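Local coordinates for protein EvdO1 (Micromonospora carbonacea, PDB 4XBZ) that probably catalyses an oxidative cyclization in orthosomycin biosynthesis as a metal-dependent oxygenase of the phytanoyl-CoA dioxygenase family with a double-stranded beta-helix core, at residues A188-C193 and A225-M230; A181-D186 and G233-H238; Q55-V60 and V194-E199. All blocks are in the same frame, centred on the assembly; numbering follows the deposited sequence.

Interaction 1: residues A188-C193 and A225-M230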
# COMPACT_ATOMS: atom_id res chain seq x y z
N ALA A 188 -24.72 3.35 11.60
CA ALA A 188 -25.14 2.51 10.50
C ALA A 188 -25.29 1.09 11.05
O ALA A 188 -24.36 0.29 10.94
CB ALA A 188 -24.14 2.54 9.35
N PRO A 189 -26.45 0.80 11.67
CA PRO A 189 -26.79 -0.52 12.22
C PRO A 189 -26.88 -1.54 11.09
O PRO A 189 -26.86 -1.15 9.92
CB PRO A 189 -28.16 -0.29 12.87
CG PRO A 189 -28.76 0.88 12.10
CD PRO A 189 -27.58 1.76 11.77
N GLU A 190 -26.99 -2.83 11.41
CA GLU A 190 -26.97 -3.83 10.35
C GLU A 190 -28.22 -3.77 9.46
O GLU A 190 -28.19 -4.22 8.31
CB GLU A 190 -26.82 -5.23 10.92
CG GLU A 190 -26.55 -6.25 9.84
CD GLU A 190 -26.19 -7.60 10.39
OE1 GLU A 190 -25.53 -7.65 11.45
OE2 GLU A 190 -26.57 -8.62 9.75
N ASP A 191 -29.31 -3.20 9.96
CA ASP A 191 -30.49 -3.09 9.11
C ASP A 191 -30.50 -1.81 8.26
O ASP A 191 -31.45 -1.57 7.53
CB ASP A 191 -31.78 -3.19 9.95
CG ASP A 191 -31.83 -2.16 11.07
OD1 ASP A 191 -30.79 -1.96 11.74
OD2 ASP A 191 -32.90 -1.56 11.28
N ASN A 192 -29.43 -1.01 8.35
CA ASN A 192 -29.27 0.21 7.53
C ASN A 192 -27.80 0.63 7.42
O ASN A 192 -27.35 1.52 8.13
CB ASN A 192 -30.10 1.36 8.12
CG ASN A 192 -30.28 2.54 7.13
OD1 ASN A 192 -29.53 2.69 6.16
ND2 ASN A 192 -31.28 3.38 7.38
N CYS A 193 -27.07 -0.01 6.51
CA CYS A 193 -25.62 0.16 6.40
C CYS A 193 -25.10 -0.25 5.02
O CYS A 193 -25.88 -0.71 4.17
CB CYS A 193 -24.88 -0.64 7.48
SG CYS A 193 -24.95 -2.49 7.33
N ALA A 225 -21.69 -11.36 0.94
CA ALA A 225 -21.36 -9.99 1.30
C ALA A 225 -21.22 -9.82 2.82
O ALA A 225 -21.74 -10.61 3.60
CB ALA A 225 -22.41 -9.03 0.76
N VAL A 226 -20.51 -8.79 3.25
CA VAL A 226 -20.41 -8.52 4.67
C VAL A 226 -20.87 -7.09 4.93
O VAL A 226 -20.70 -6.22 4.08
CB VAL A 226 -18.97 -8.73 5.19
CG1 VAL A 226 -18.62 -10.20 5.19
CG2 VAL A 226 -17.98 -7.95 4.35
N PRO A 227 -21.47 -6.87 6.10
CA PRO A 227 -22.00 -5.53 6.40
C PRO A 227 -20.96 -4.68 7.10
O PRO A 227 -20.09 -5.18 7.83
CB PRO A 227 -23.18 -5.83 7.32
CG PRO A 227 -22.73 -7.07 8.08
CD PRO A 227 -21.79 -7.84 7.17
N ALA A 228 -21.08 -3.38 6.90
CA ALA A 228 -20.21 -2.44 7.54
C ALA A 228 -20.95 -1.77 8.69
O ALA A 228 -21.58 -0.72 8.50
CB ALA A 228 -19.72 -1.42 6.53
N VAL A 229 -20.88 -2.37 9.89
CA VAL A 229 -21.69 -1.93 11.02
C VAL A 229 -21.00 -0.87 11.88
O VAL A 229 -20.00 -1.14 12.54
CB VAL A 229 -22.11 -3.12 11.92
CG1 VAL A 229 -22.91 -2.62 13.13
CG2 VAL A 229 -22.93 -4.12 11.11
N MET A 230 -21.57 0.33 11.88
CA MET A 230 -20.86 1.54 12.31
C MET A 230 -21.50 2.34 13.45
O MET A 230 -22.71 2.60 13.44
CB MET A 230 -20.70 2.48 11.11
CG MET A 230 -20.17 1.79 9.90
SD MET A 230 -18.44 1.40 10.18
CE MET A 230 -18.20 0.20 8.93

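Interaction 2: residues A181-D186 and G233-H238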
# COMPACT_ATOMS: atom_id res chain seq x y z
N ALA A 181 -12.30 7.06 2.32
CA ALA A 181 -12.45 7.06 3.76
C ALA A 181 -13.82 7.63 4.11
O ALA A 181 -14.11 8.79 3.81
CB ALA A 181 -11.36 7.84 4.44
N GLY A 182 -14.66 6.79 4.71
CA GLY A 182 -16.01 7.17 5.07
C GLY A 182 -16.08 7.39 6.56
O GLY A 182 -15.95 6.45 7.34
N ILE A 183 -16.26 8.65 6.96
CA ILE A 183 -16.36 8.99 8.37
C ILE A 183 -17.83 9.18 8.76
O ILE A 183 -18.55 10.01 8.21
CB ILE A 183 -15.54 10.23 8.67
CG1 ILE A 183 -14.12 10.01 8.16
CG2 ILE A 183 -15.53 10.54 10.16
CD1 ILE A 183 -13.18 11.16 8.37
N TYR A 184 -18.29 8.35 9.70
CA TYR A 184 -19.71 8.25 10.00
C TYR A 184 -20.17 9.22 11.08
O TYR A 184 -19.65 9.23 12.20
CB TYR A 184 -20.04 6.81 10.40
CG TYR A 184 -20.15 5.91 9.20
CD1 TYR A 184 -19.04 5.68 8.39
CD2 TYR A 184 -21.34 5.30 8.87
CE1 TYR A 184 -19.13 4.88 7.28
CE2 TYR A 184 -21.43 4.48 7.77
CZ TYR A 184 -20.32 4.27 6.97
OH TYR A 184 -20.39 3.47 5.85
N LEU A 185 -21.15 10.05 10.72
CA LEU A 185 -21.71 11.03 11.64
C LEU A 185 -22.93 10.42 12.34
O LEU A 185 -23.28 10.80 13.45
CB LEU A 185 -22.12 12.30 10.90
CG LEU A 185 -21.08 12.97 10.02
CD1 LEU A 185 -21.44 14.43 9.74
CD2 LEU A 185 -19.69 12.85 10.61
N ASP A 186 -23.57 9.48 11.66
CA ASP A 186 -24.72 8.81 12.23
C ASP A 186 -24.44 7.31 12.25
O ASP A 186 -23.64 6.82 11.44
CB ASP A 186 -25.98 9.15 11.44
CG ASP A 186 -26.20 10.63 11.34
OD1 ASP A 186 -26.11 11.33 12.38
OD2 ASP A 186 -26.44 11.11 10.21
N GLY A 233 -18.55 8.44 14.46
CA GLY A 233 -17.13 8.66 14.71
C GLY A 233 -16.23 7.50 14.31
O GLY A 233 -15.01 7.58 14.45
N ASP A 234 -16.84 6.41 13.85
CA ASP A 234 -16.08 5.29 13.28
C ASP A 234 -15.75 5.60 11.84
O ASP A 234 -16.38 6.46 11.23
CB ASP A 234 -16.86 3.98 13.34
CG ASP A 234 -16.89 3.38 14.71
OD1 ASP A 234 -16.10 3.80 15.58
OD2 ASP A 234 -17.72 2.46 14.90
N LEU A 235 -14.80 4.84 11.30
CA LEU A 235 -14.27 5.08 9.96
C LEU A 235 -14.27 3.82 9.10
O LEU A 235 -13.69 2.79 9.47
CB LEU A 235 -12.84 5.65 10.07
CG LEU A 235 -11.99 5.57 8.80
CD1 LEU A 235 -12.47 6.51 7.72
CD2 LEU A 235 -10.50 5.78 9.12
N LEU A 236 -14.93 3.89 7.96
CA LEU A 236 -14.86 2.80 6.99
C LEU A 236 -13.90 3.15 5.84
O LEU A 236 -14.07 4.14 5.12
CB LEU A 236 -16.25 2.46 6.44
CG LEU A 236 -16.26 1.28 5.45
CD1 LEU A 236 -15.94 -0.02 6.16
CD2 LEU A 236 -17.58 1.17 4.69
N LEU A 237 -12.88 2.31 5.69
CA LEU A 237 -11.94 2.39 4.58
C LEU A 237 -12.36 1.39 3.53
O LEU A 237 -12.50 0.19 3.82
CB LEU A 237 -10.51 2.09 5.06
CG LEU A 237 -10.02 3.01 6.18
CD1 LEU A 237 -8.78 2.48 6.88
CD2 LEU A 237 -9.79 4.42 5.63
N HIS A 238 -12.59 1.85 2.30
CA HIS A 238 -12.79 0.88 1.24
C HIS A 238 -12.07 1.21 -0.06
O HIS A 238 -11.91 2.37 -0.47
CB HIS A 238 -14.31 0.64 1.01
CG HIS A 238 -15.00 1.60 0.09
ND1 HIS A 238 -15.80 2.62 0.56
CD2 HIS A 238 -15.11 1.62 -1.26
CE1 HIS A 238 -16.33 3.27 -0.47
NE2 HIS A 238 -15.93 2.68 -1.58

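Interaction 3: residues Q55-V60 and V194-E199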
# COMPACT_ATOMS: atom_id res chain seq x y z
N GLN A 55 -8.96 -7.92 1.49
CA GLN A 55 -10.41 -7.91 1.43
C GLN A 55 -10.96 -6.66 0.77
O GLN A 55 -12.11 -6.64 0.35
CB GLN A 55 -10.99 -8.08 2.83
CG GLN A 55 -10.69 -9.45 3.41
CD GLN A 55 -11.19 -9.59 4.82
OE1 GLN A 55 -10.49 -9.26 5.77
NE2 GLN A 55 -12.41 -10.09 4.96
N GLY A 56 -10.13 -5.63 0.65
CA GLY A 56 -10.56 -4.39 0.03
C GLY A 56 -11.39 -3.51 0.95
O GLY A 56 -12.07 -2.60 0.50
N VAL A 57 -11.33 -3.78 2.25
CA VAL A 57 -12.17 -3.08 3.21
C VAL A 57 -11.58 -3.20 4.62
O VAL A 57 -10.94 -4.19 4.96
CB VAL A 57 -13.62 -3.64 3.14
CG1 VAL A 57 -13.76 -4.92 3.94
CG2 VAL A 57 -14.63 -2.61 3.58
N LEU A 58 -11.76 -2.16 5.44
CA LEU A 58 -11.27 -2.12 6.82
C LEU A 58 -12.07 -1.14 7.68
O LEU A 58 -12.21 0.03 7.31
CB LEU A 58 -9.78 -1.73 6.87
CG LEU A 58 -9.22 -1.52 8.27
CD1 LEU A 58 -9.22 -2.84 9.03
CD2 LEU A 58 -7.82 -0.89 8.28
N VAL A 59 -12.57 -1.64 8.81
CA VAL A 59 -13.24 -0.79 9.81
C VAL A 59 -12.25 -0.27 10.83
O VAL A 59 -11.47 -1.03 11.41
CB VAL A 59 -14.35 -1.55 10.58
CG1 VAL A 59 -14.84 -0.72 11.76
CG2 VAL A 59 -15.49 -1.88 9.67
N VAL A 60 -12.27 1.04 11.04
CA VAL A 60 -11.47 1.68 12.07
C VAL A 60 -12.39 2.26 13.15
O VAL A 60 -13.11 3.25 12.90
CB VAL A 60 -10.61 2.80 11.48
CG1 VAL A 60 -9.85 3.52 12.58
CG2 VAL A 60 -9.65 2.23 10.42
N VAL A 194 -23.79 -0.08 4.81
CA VAL A 194 -23.14 -0.50 3.56
C VAL A 194 -22.78 -1.97 3.61
O VAL A 194 -22.36 -2.47 4.66
CB VAL A 194 -21.84 0.30 3.28
CG1 VAL A 194 -21.32 -0.01 1.89
CG2 VAL A 194 -22.06 1.78 3.45
N TRP A 195 -22.91 -2.65 2.48
CA TRP A 195 -22.46 -4.03 2.36
C TRP A 195 -21.40 -4.11 1.27
O TRP A 195 -21.40 -3.34 0.32
CB TRP A 195 -23.62 -4.98 2.06
CG TRP A 195 -24.67 -5.05 3.14
CD1 TRP A 195 -25.60 -4.10 3.43
CD2 TRP A 195 -24.90 -6.13 4.06
NE1 TRP A 195 -26.39 -4.51 4.47
CE2 TRP A 195 -25.99 -5.76 4.88
CE3 TRP A 195 -24.30 -7.38 4.26
CZ2 TRP A 195 -26.48 -6.58 5.89
CZ3 TRP A 195 -24.79 -8.19 5.27
CH2 TRP A 195 -25.87 -7.79 6.07
N CYS A 196 -20.48 -5.04 1.39
CA CYS A 196 -19.50 -5.18 0.33
C CYS A 196 -19.09 -6.62 0.14
O CYS A 196 -19.28 -7.45 1.03
CB CYS A 196 -18.28 -4.32 0.63
SG CYS A 196 -17.50 -4.75 2.15
N ILE A 197 -18.55 -6.92 -1.04
CA ILE A 197 -18.02 -8.25 -1.30
C ILE A 197 -16.50 -8.26 -1.14
O ILE A 197 -15.77 -7.77 -2.00
CB ILE A 197 -18.41 -8.74 -2.70
CG1 ILE A 197 -19.94 -8.78 -2.82
CG2 ILE A 197 -17.79 -10.13 -2.97
CD1 ILE A 197 -20.45 -8.98 -4.21
N PRO A 198 -16.03 -8.82 -0.01
CA PRO A 198 -14.59 -8.91 0.26
C PRO A 198 -13.82 -9.50 -0.92
O PRO A 198 -14.33 -10.41 -1.58
CB PRO A 198 -14.51 -9.85 1.48
CG PRO A 198 -15.87 -9.81 2.10
CD PRO A 198 -16.85 -9.53 1.00
N GLU A 199 -12.64 -8.96 -1.21
CA GLU A 199 -11.75 -9.47 -2.25
C GLU A 199 -12.29 -9.29 -3.66
O GLU A 199 -11.63 -9.70 -4.62
CB GLU A 199 -11.43 -10.96 -2.02
CG GLU A 199 -10.92 -11.28 -0.64
CD GLU A 199 -10.50 -12.74 -0.49
OE1 GLU A 199 -10.78 -13.54 -1.40
OE2 GLU A 199 -9.88 -13.08 0.53

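Interaction 1: residues A188-C193 and A225-M230
Ala188 and Met230 meet as a single antiparallel bridge, a hydrogen-bonded pair that draws their CA atoms to within 4.8 Å. Ala188 N donates to Met230 O at 2.8 Å, and Met230 N returns the bond to Ala188 O at 2.9 Å. The second bond is nearly straight at hydrogen, 171°, yet its donor stands above the carbonyl plane. Ala188 O also receives a CA-H...O contact from Val229. Beyond the bridge, residues 189-192 fold into a type I beta turn, closed by Asn192 N on Pro189 O, which brings the chain back so that Cys193 faces Pro227 and Ala228.

Around the bridge the CB atoms of Ala188 and Met230 touch at 3.9 Å. Cys193 SG sits between its own backbone N and carbonyl carbon (chi1 68°), and from there it rests on Pro227 CB at 3.8 Å. Glu190 swings CG anti to its N (chi1 -170°) and runs extended, crossing Pro227 at a slant with its CD 4.2 Å from Pro227 CG, while its CB lies against Val229 CG2.

Asn192 OD1 is tied to Arg254, and Val229 O to Arg61. The contact pins the loop between strands 179-184 and 194-196 to the end of strand 226-228, where the chain passes between the two sheets of the double-stranded beta-helix: 194-196 pairs with 226-228 in the smaller, and Ala228 and Met230 pack on Leu236 of strand 235-239 in the larger.

Interaction 2: residues A181-D186 and G233-H238
Tyr184 O accepts the shortest bond of this contact, from Gly233 N at 2.6 Å, with the donor close to the line of the carbonyl. Gly233 has positive phi, a conformation in which a CB would press on the preceding carbonyl oxygen. One residue on, Asp234 O accepts from Tyr184 N at 3.1 Å in an almost straight bond, 175° at hydrogen. Further along, Gly182 and Leu236 form a hydrogen-bonded antiparallel pair: Gly182 N reaches Leu236 O at 2.7 Å, and Leu236 N reaches Gly182 O within the carbonyl plane. Non-hydrogen-bonded pairs flank it, Ala181 with Leu237 and Ile183 with Leu235.

The axes of the short strands 181-184 and 235-238 approach to 4.7 Å, with 162° between their N-to-C directions. They are neighbours in the larger sheet of the double-stranded beta-helix, the barrel-like core that carries the metal site in this oxygenase family, with strand 57-61 beyond 235-239 and strand 256-263 beyond 179-184.

On the face bearing Ala181, Ile183, Leu235 and Leu237, Leu235 CD1 is the meeting point: it lies 3.7 Å from Ala181 CB and also touches Ile183 CG1. Ala181 CB meets Leu237 CD2 as well, on the face where helix 125-134 packs. On the side of Leu236 the ring of Tyr184 lies alongside it, both pointing the same way. Tyr184 keeps CG beside its backbone N (chi1 -78°), laying CE1 3.9 Å from Leu236 CB and OH 3.8 Å from Leu236 CD2. The Asp234 carboxylate turns away to Gly62 N and a salt bridge with Arg61. His238 NE2 is hydrogen-bonded to OD2 of Asp162, which binds nickel with His160 and His244.

Interaction 3: residues Q55-V60 and V194-E199
Val57 and Cys196 are brought together by their first torsions: Val57 sets CG2 anti to its backbone N, and Cys196 holds SG between its N and carbonyl carbon (chi1 59°). The sulfur thus lies against both valine methyls, 3.9 Å from Val57 CG2 and 4.1 Å from Val57 CG1.

Two residues before Val57, Gln55 ends helix 46-55, and Gly56 leaves it with positive phi. The carbonyl of Gln55 receives Glu199 N at 2.8 Å; the bond is straight at hydrogen, 170°, but the donor lies well out of the carbonyl plane, by 44°. Pro198 CA adds a CA-H...O contact to the same oxygen at 3.4 Å. The glutamine side chain crosses the proline at a slant, with NE2 4.1 Å from Pro198 CB, while Glu199 CG packs on Gln55 CA at 4.0 Å.

One backbone bond and van der Waals packing thus tie the helix end to the loop after strand 194-196, and Val57 on Cys196 brings the two sheets of the double-stranded beta-helix together. The charge of Glu199 is probably balanced by Arg54, which its OE2 meets in a salt bridge, while OE1 accepts the N-H of Glu310 of the second subunit.

From the N terminus, 55-60 comes first, leading from helix 46-55 into the larger sheet, and waits 134 residues for 194-199, so interaction 3 closes the longest loop. Strand 179-184 opens interaction 2 within that loop, and its partner 233-238 comes only after that loop has closed, so the two cross. Interaction 1 crosses interaction 3 likewise, but lies wholly between the two segments of interaction 2. Strand 235-239 pairs with both 179-184 and 57-61 in the larger sheet, and 194-196 pairs with 226-228 in the smaller, so interaction 3 spans the two. Met230 CE packs on the larger sheet, against Leu236 CD1 and Val59 CG2.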